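Local coordinates for protein purine nucleoside phosphorylase (Schistosoma mansoni, PDB 5KO6) that catalyses the reversible phosphorolysis of purine nucleosides such as inosine and guanosine, probably giving the free base and ribose 1-phosphate, at residues F157-P162 with A230-I235; P4-Y9 with S94-A99. All coordinates share one frame; numbering follows the deposited sequence.

Contact 1: residues F157-P162 with A230-I235. With R1P (1-O-phosphono-alpha-D-ribofuranose), chain C.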
loop_
_atom_site.group_PDB
_atom_site.type_symbol
_atom_site.label_atom_id
_atom_site.label_comp_id
_atom_site.label_asym_id
_atom_site.label_seq_id
_atom_site.Cartn_x
_atom_site.Cartn_y
_atom_site.Cartn_z
ATOM N N PHE A 157 15.731 -11.393 -17.003
ATOM C CA PHE A 157 16.004 -11.797 -15.633
ATOM C C PHE A 157 15.017 -12.821 -15.088
ATOM O O PHE A 157 15.427 -13.726 -14.355
ATOM C CB PHE A 157 16.112 -10.570 -14.713
ATOM C CG PHE A 157 17.347 -9.756 -14.982
ATOM C CD1 PHE A 157 18.582 -10.199 -14.544
ATOM C CD2 PHE A 157 17.286 -8.590 -15.726
ATOM C CE1 PHE A 157 19.726 -9.485 -14.808
ATOM C CE2 PHE A 157 18.447 -7.862 -15.998
ATOM C CZ PHE A 157 19.662 -8.320 -15.553
ATOM N N GLY A 158 13.751 -12.766 -15.483
ATOM C CA GLY A 158 12.788 -13.663 -14.915
ATOM C C GLY A 158 11.402 -13.433 -15.470
ATOM O O GLY A 158 11.184 -12.606 -16.360
ATOM N N PRO A 159 10.441 -14.183 -14.940
ATOM C CA PRO A 159 9.082 -14.193 -15.490
ATOM C C PRO A 159 8.251 -13.030 -14.964
ATOM O O PRO A 159 8.524 -12.448 -13.916
ATOM C CB PRO A 159 8.517 -15.511 -14.940
ATOM C CG PRO A 159 9.227 -15.685 -13.623
ATOM C CD PRO A 159 10.618 -15.158 -13.848
ATOM N N ARG A 160 7.186 -12.733 -15.716
ATOM C CA ARG A 160 6.281 -11.656 -15.323
ATOM C C ARG A 160 5.653 -11.920 -13.953
ATOM O O ARG A 160 5.482 -10.991 -13.148
ATOM C CB ARG A 160 5.204 -11.490 -16.406
ATOM C CG ARG A 160 4.017 -10.574 -16.022
ATOM C CD ARG A 160 4.321 -9.069 -16.083
ATOM N NE ARG A 160 5.149 -8.599 -14.969
ATOM C CZ ARG A 160 5.442 -7.320 -14.744
ATOM N NH1 ARG A 160 6.231 -6.971 -13.734
ATOM N NH2 ARG A 160 4.962 -6.378 -15.557
ATOM N N PHE A 161 5.294 -13.179 -13.669
ATOM C CA PHE A 161 4.556 -13.545 -12.457
ATOM C C PHE A 161 5.332 -14.591 -11.668
ATOM O O PHE A 161 5.084 -15.794 -11.822
ATOM C CB PHE A 161 3.171 -14.097 -12.793
ATOM C CG PHE A 161 2.353 -13.220 -13.701
ATOM C CD1 PHE A 161 1.772 -12.057 -13.221
ATOM C CD2 PHE A 161 2.128 -13.584 -15.024
ATOM C CE1 PHE A 161 0.972 -11.248 -14.054
ATOM C CE2 PHE A 161 1.340 -12.788 -15.849
ATOM C CZ PHE A 161 0.775 -11.612 -15.362
ATOM N N PRO A 162 6.263 -14.192 -10.804
ATOM C CA PRO A 162 6.987 -15.202 -10.013
ATOM C C PRO A 162 6.113 -15.837 -8.946
ATOM O O PRO A 162 5.267 -15.179 -8.332
ATOM C CB PRO A 162 8.114 -14.405 -9.344
ATOM C CG PRO A 162 8.254 -13.162 -10.133
ATOM C CD PRO A 162 6.876 -12.851 -10.680
ATOM N N ALA A 230 15.725 -11.467 -6.102
ATOM C CA ALA A 230 16.531 -12.684 -6.192
ATOM C C ALA A 230 15.711 -13.856 -6.728
ATOM O O ALA A 230 16.147 -14.568 -7.640
ATOM C CB ALA A 230 17.120 -13.003 -4.814
ATOM N N CYS A 231 14.523 -14.086 -6.158
ATOM C CA CYS A 231 13.689 -15.198 -6.607
ATOM C C CYS A 231 13.332 -15.046 -8.083
ATOM O O CYS A 231 13.364 -16.015 -8.850
ATOM C CB CYS A 231 12.427 -15.245 -5.751
ATOM S SG CYS A 231 11.306 -16.615 -6.120
ATOM N N HIS A 232 13.012 -13.822 -8.500
ATOM C CA HIS A 232 12.671 -13.557 -9.892
ATOM C C HIS A 232 13.783 -14.002 -10.835
ATOM O O HIS A 232 13.510 -14.551 -11.904
ATOM C CB HIS A 232 12.357 -12.058 -10.012
ATOM C CG HIS A 232 12.049 -11.587 -11.398
ATOM N ND1 HIS A 232 12.996 -10.991 -12.205
ATOM C CD2 HIS A 232 10.898 -11.599 -12.111
ATOM C CE1 HIS A 232 12.441 -10.650 -13.353
ATOM N NE2 HIS A 232 11.167 -11.011 -13.324
ATOM N N CYS A 233 15.047 -13.791 -10.450
ATOM C CA CYS A 233 16.158 -14.156 -11.322
ATOM C C CYS A 233 16.853 -15.462 -10.933
ATOM O O CYS A 233 17.947 -15.746 -11.441
ATOM C CB CYS A 233 17.147 -12.997 -11.500
ATOM S SG CYS A 233 18.148 -12.572 -10.050
ATOM N N GLY A 234 16.233 -16.272 -10.074
ATOM C CA GLY A 234 16.713 -17.618 -9.815
ATOM C C GLY A 234 17.860 -17.725 -8.841
ATOM O O GLY A 234 18.597 -18.715 -8.890
ATOM N N ILE A 235 18.041 -16.740 -7.971
ATOM C CA ILE A 235 19.039 -16.794 -6.909
ATOM C C ILE A 235 18.358 -17.358 -5.671
ATOM O O ILE A 235 17.278 -16.893 -5.281
ATOM C CB ILE A 235 19.599 -15.386 -6.634
ATOM C CG1 ILE A 235 20.393 -14.884 -7.852
ATOM C CG2 ILE A 235 20.452 -15.395 -5.354
ATOM C CD1 ILE A 235 20.968 -13.483 -7.673
HETATM C C5 R1P C . -1.468 -14.020 -13.487
HETATM O O5 R1P C . -1.455 -15.357 -13.866
HETATM C C4 R1P C . -2.362 -13.203 -14.418
HETATM O O4 R1P C . -3.578 -13.727 -14.421
HETATM C C1 R1P C . -4.571 -12.564 -13.957
HETATM C C2 R1P C . -3.831 -11.813 -13.114
HETATM O O2 R1P C . -4.417 -10.467 -12.925
HETATM C C3 R1P C . -2.520 -11.732 -13.860
HETATM O O3 R1P C . -2.611 -10.818 -14.865
HETATM O O1 R1P C . -4.911 -11.849 -15.061
HETATM P P R1P C . -6.452 -11.312 -15.197
HETATM O O1P R1P C . -6.436 -10.196 -16.219
HETATM O O2P R1P C . -6.868 -10.824 -13.833
HETATM O O3P R1P C . -7.255 -12.469 -15.677
#

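Contact 2: residues P4-Y9 with S94-A99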
loop_
_atom_site.group_PDB
_atom_site.type_symbol
_atom_site.label_atom_id
_atom_site.label_comp_id
_atom_site.label_asym_id
_atom_site.label_seq_id
_atom_site.Cartn_x
_atom_site.Cartn_y
_atom_site.Cartn_z
ATOM N N PRO A 4 15.937 7.850 -11.845
ATOM C CA PRO A 4 16.835 6.680 -11.870
ATOM C C PRO A 4 16.701 5.781 -13.099
ATOM O O PRO A 4 15.633 5.682 -13.706
ATOM C CB PRO A 4 16.422 5.890 -10.621
ATOM C CG PRO A 4 15.747 6.883 -9.746
ATOM C CD PRO A 4 15.034 7.796 -10.682
ATOM N N VAL A 5 17.803 5.115 -13.441
ATOM C CA VAL A 5 17.827 4.270 -14.626
ATOM C C VAL A 5 17.035 2.987 -14.378
ATOM O O VAL A 5 16.804 2.571 -13.238
ATOM C CB VAL A 5 19.278 3.984 -15.045
ATOM C CG1 VAL A 5 20.111 5.269 -14.965
ATOM C CG2 VAL A 5 19.903 2.888 -14.193
ATOM N N VAL A 6 16.595 2.362 -15.468
ATOM C CA VAL A 6 15.823 1.125 -15.379
ATOM C C VAL A 6 16.760 -0.037 -15.075
ATOM O O VAL A 6 17.886 -0.088 -15.575
ATOM C CB VAL A 6 15.039 0.903 -16.685
ATOM C CG1 VAL A 6 14.304 -0.445 -16.677
ATOM C CG2 VAL A 6 14.055 2.034 -16.884
ATOM N N ALA A 7 16.308 -0.966 -14.223
ATOM C CA ALA A 7 17.094 -2.154 -13.873
ATOM C C ALA A 7 16.973 -3.224 -14.964
ATOM O O ALA A 7 16.522 -4.350 -14.739
ATOM C CB ALA A 7 16.659 -2.693 -12.517
ATOM N N ASN A 8 17.371 -2.838 -16.164
ATOM C CA ASN A 8 17.262 -3.700 -17.331
ATOM C C ASN A 8 18.577 -4.430 -17.601
ATOM O O ASN A 8 19.595 -4.249 -16.923
ATOM C CB ASN A 8 16.721 -2.942 -18.548
ATOM C CG ASN A 8 17.648 -1.850 -19.031
ATOM O OD1 ASN A 8 18.843 -1.852 -18.744
ATOM N ND2 ASN A 8 17.099 -0.908 -19.791
ATOM N N TYR A 9 18.524 -5.287 -18.616
ATOM C CA TYR A 9 19.658 -6.135 -18.966
ATOM C C TYR A 9 20.871 -5.308 -19.372
ATOM O O TYR A 9 21.989 -5.574 -18.919
ATOM C CB TYR A 9 19.211 -7.029 -20.105
ATOM C CG TYR A 9 20.137 -8.145 -20.520
ATOM C CD1 TYR A 9 20.716 -8.986 -19.589
ATOM C CD2 TYR A 9 20.360 -8.394 -21.861
ATOM C CE1 TYR A 9 21.527 -10.039 -19.990
ATOM C CE2 TYR A 9 21.164 -9.431 -22.271
ATOM C CZ TYR A 9 21.746 -10.249 -21.332
ATOM O OH TYR A 9 22.544 -11.284 -21.773
ATOM N N SER A 94 13.485 3.706 -5.604
ATOM C CA SER A 94 12.459 3.136 -6.458
ATOM C C SER A 94 12.686 1.647 -6.659
ATOM O O SER A 94 13.739 1.087 -6.326
ATOM C CB SER A 94 12.475 3.822 -7.818
ATOM O OG SER A 94 13.595 3.378 -8.569
ATOM N N ASN A 95 11.677 1.015 -7.256
ATOM C CA ASN A 95 11.784 -0.398 -7.619
ATOM C C ASN A 95 13.008 -0.659 -8.485
ATOM O O ASN A 95 13.652 -1.705 -8.356
ATOM C CB ASN A 95 10.519 -0.829 -8.373
ATOM C CG ASN A 95 9.308 -0.932 -7.470
ATOM O OD1 ASN A 95 9.421 -0.810 -6.244
ATOM N ND2 ASN A 95 8.142 -1.170 -8.062
ATOM N N GLN A 96 13.332 0.273 -9.385
ATOM C CA GLN A 96 14.475 0.064 -10.271
ATOM C C GLN A 96 15.782 0.166 -9.505
ATOM O O GLN A 96 16.749 -0.554 -9.802
ATOM C CB GLN A 96 14.449 1.079 -11.412
ATOM C CG GLN A 96 13.168 1.084 -12.268
ATOM C CD GLN A 96 12.816 -0.278 -12.854
ATOM O OE1 GLN A 96 13.686 -1.108 -13.136
ATOM N NE2 GLN A 96 11.521 -0.513 -13.044
ATOM N N GLU A 97 15.832 1.056 -8.516
ATOM C CA GLU A 97 17.058 1.240 -7.746
ATOM C C GLU A 97 17.330 0.033 -6.856
ATOM O O GLU A 97 18.483 -0.385 -6.702
ATOM C CB GLU A 97 16.957 2.531 -6.934
ATOM C CG GLU A 97 17.019 3.774 -7.809
ATOM C CD GLU A 97 16.822 5.060 -7.033
ATOM O OE1 GLU A 97 15.798 5.189 -6.345
ATOM O OE2 GLU A 97 17.684 5.963 -7.135
ATOM N N ILE A 98 16.283 -0.557 -6.275
ATOM C CA ILE A 98 16.473 -1.755 -5.473
ATOM C C ILE A 98 16.905 -2.925 -6.348
ATOM O O ILE A 98 17.757 -3.732 -5.958
ATOM C CB ILE A 98 15.186 -2.091 -4.698
ATOM C CG1 ILE A 98 14.808 -0.952 -3.744
ATOM C CG2 ILE A 98 15.342 -3.433 -3.976
ATOM C CD1 ILE A 98 15.885 -0.631 -2.707
ATOM N N ALA A 99 16.299 -3.063 -7.530
ATOM C CA ALA A 99 16.518 -4.278 -8.303
ATOM C C ALA A 99 17.892 -4.310 -8.948
ATOM O O ALA A 99 18.467 -5.395 -9.102
ATOM C CB ALA A 99 15.445 -4.443 -9.377
HETATM O O HOH W 1 18.282 1.048 -11.621
#

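Contact 1: residues F157-P162 with A230-I235
Phe157 meets Cys233 where the backbones come closest, with the two CA atoms 4.9 Å apart. Its carbonyl O receives a CA-H...O contact from Cys233 CA at 3.1 Å, with an angle of 152° at the hydrogen. The Phe157 ring leads away from segment 230-235, toward Arg103 and Leu107 of helix 95-108. Gly158 places its CA over one face of the His232 imidazole, toward the rim. This CA stands 3.6 Å from the centroid of the His232 ring, 21° off the normal, which is a CH-pi contact. The same Gly158 CA lies 3.2 Å from the carbonyl O of His232. Gly158 CA thus touches both the ring face and the backbone carbonyl of His232. The imidazole gets there because His232 CG is anti to the backbone N (chi1 177°), which carries the ring from the helix end to the loop. The Pro159 ring runs antiparallel to the His232 side chain, its CD 3.5 Å from His232 O. Asn153 OD1 is hydrogen-bonded to His232 NE2, and the Asn153 amide nitrogen also binds Gly158 O, so one side chain ties both segments. Arg160 turns away and forms a salt bridge with Glu91 of the second subunit. Phe161 is sandwiched: Arg160 CG lies over one face, and ribose 1-phosphate C5 sits over the centre of the other. Pro162 returns to the histidine, placing CG at the ring edge, 3.7 Å from His232 CD2. Just after His232 in the chain, Gly234 is the C-prime residue of a Schellman motif that ends helix 224-232, with Ile235 N bonded to Ala230 O and Gly234 N to Cys231 O. The arrangement is a loop packed on a helix C-terminus, and it carries Phe161 into a ribose 1-phosphate site of the trimer shared with the second subunit.

Contact 2: residues P4-Y9 with S94-A99
Pro4 and Ala7 are the points where the irregular segment 4-9 comes nearest to the first turns of helix 95-108. Their CA atoms lie 6.8 Å from Glu97 CA and 5.0 Å from Gln96 CA, respectively. Ala7 is the centre of an inverse gamma turn. Its N-H points at the Gln96 side chain, and Ala7 N to Gln96 OE1 is 2.8 Å with a nearly straight angle of 165°. The donor is tilted 26° from the amide carbonyl plane. A bend at chi2 (-55°) folds the Gln96 chain back so that its OE1 meets this N-H. Val6 CG1 lies alongside the same amide. A water donates to Val5 O and, more weakly, to Gln96 O, adding a second bridge. The helix start is a capping box: Ser94 OG accepts from Glu97 N, while Ser94 N donates to the anti lone pair of Glu97 OE1 at 2.8 Å. That bond probably helps hold the carboxylate beside Pro4, whose CG lies 3.4 Å from Glu97 OE2. The Pro4 ring follows a cis peptide bond and crosses the extended Glu97 chain obliquely. Further along the helix, Ala7 CB packs on Ala99 CB at 3.8 Å.

How the contacts relate
The two contacts are neighbours in space, with centres about 14 Å apart, but they follow one another along the chain. The Phe157 ring joins them: its CE2 lies 3.6 Å from Tyr9 CA, so contact 1 packs directly on the end of segment 4-9, where helix 9-22 begins. Helix 95-108 is the second link. Arg103 touches both Phe157 and His232 and also donates to Ala7 O. Only contact 1 reaches the bound sugar phosphate, where Phe161 CZ comes 3.5 Å from ribose 1-phosphate O3. Hydrogen bonds to that ligand come from the second subunit, among them those of His88, Tyr90 and Tyr202. Contact 2 touches no other protein chain of the assembly.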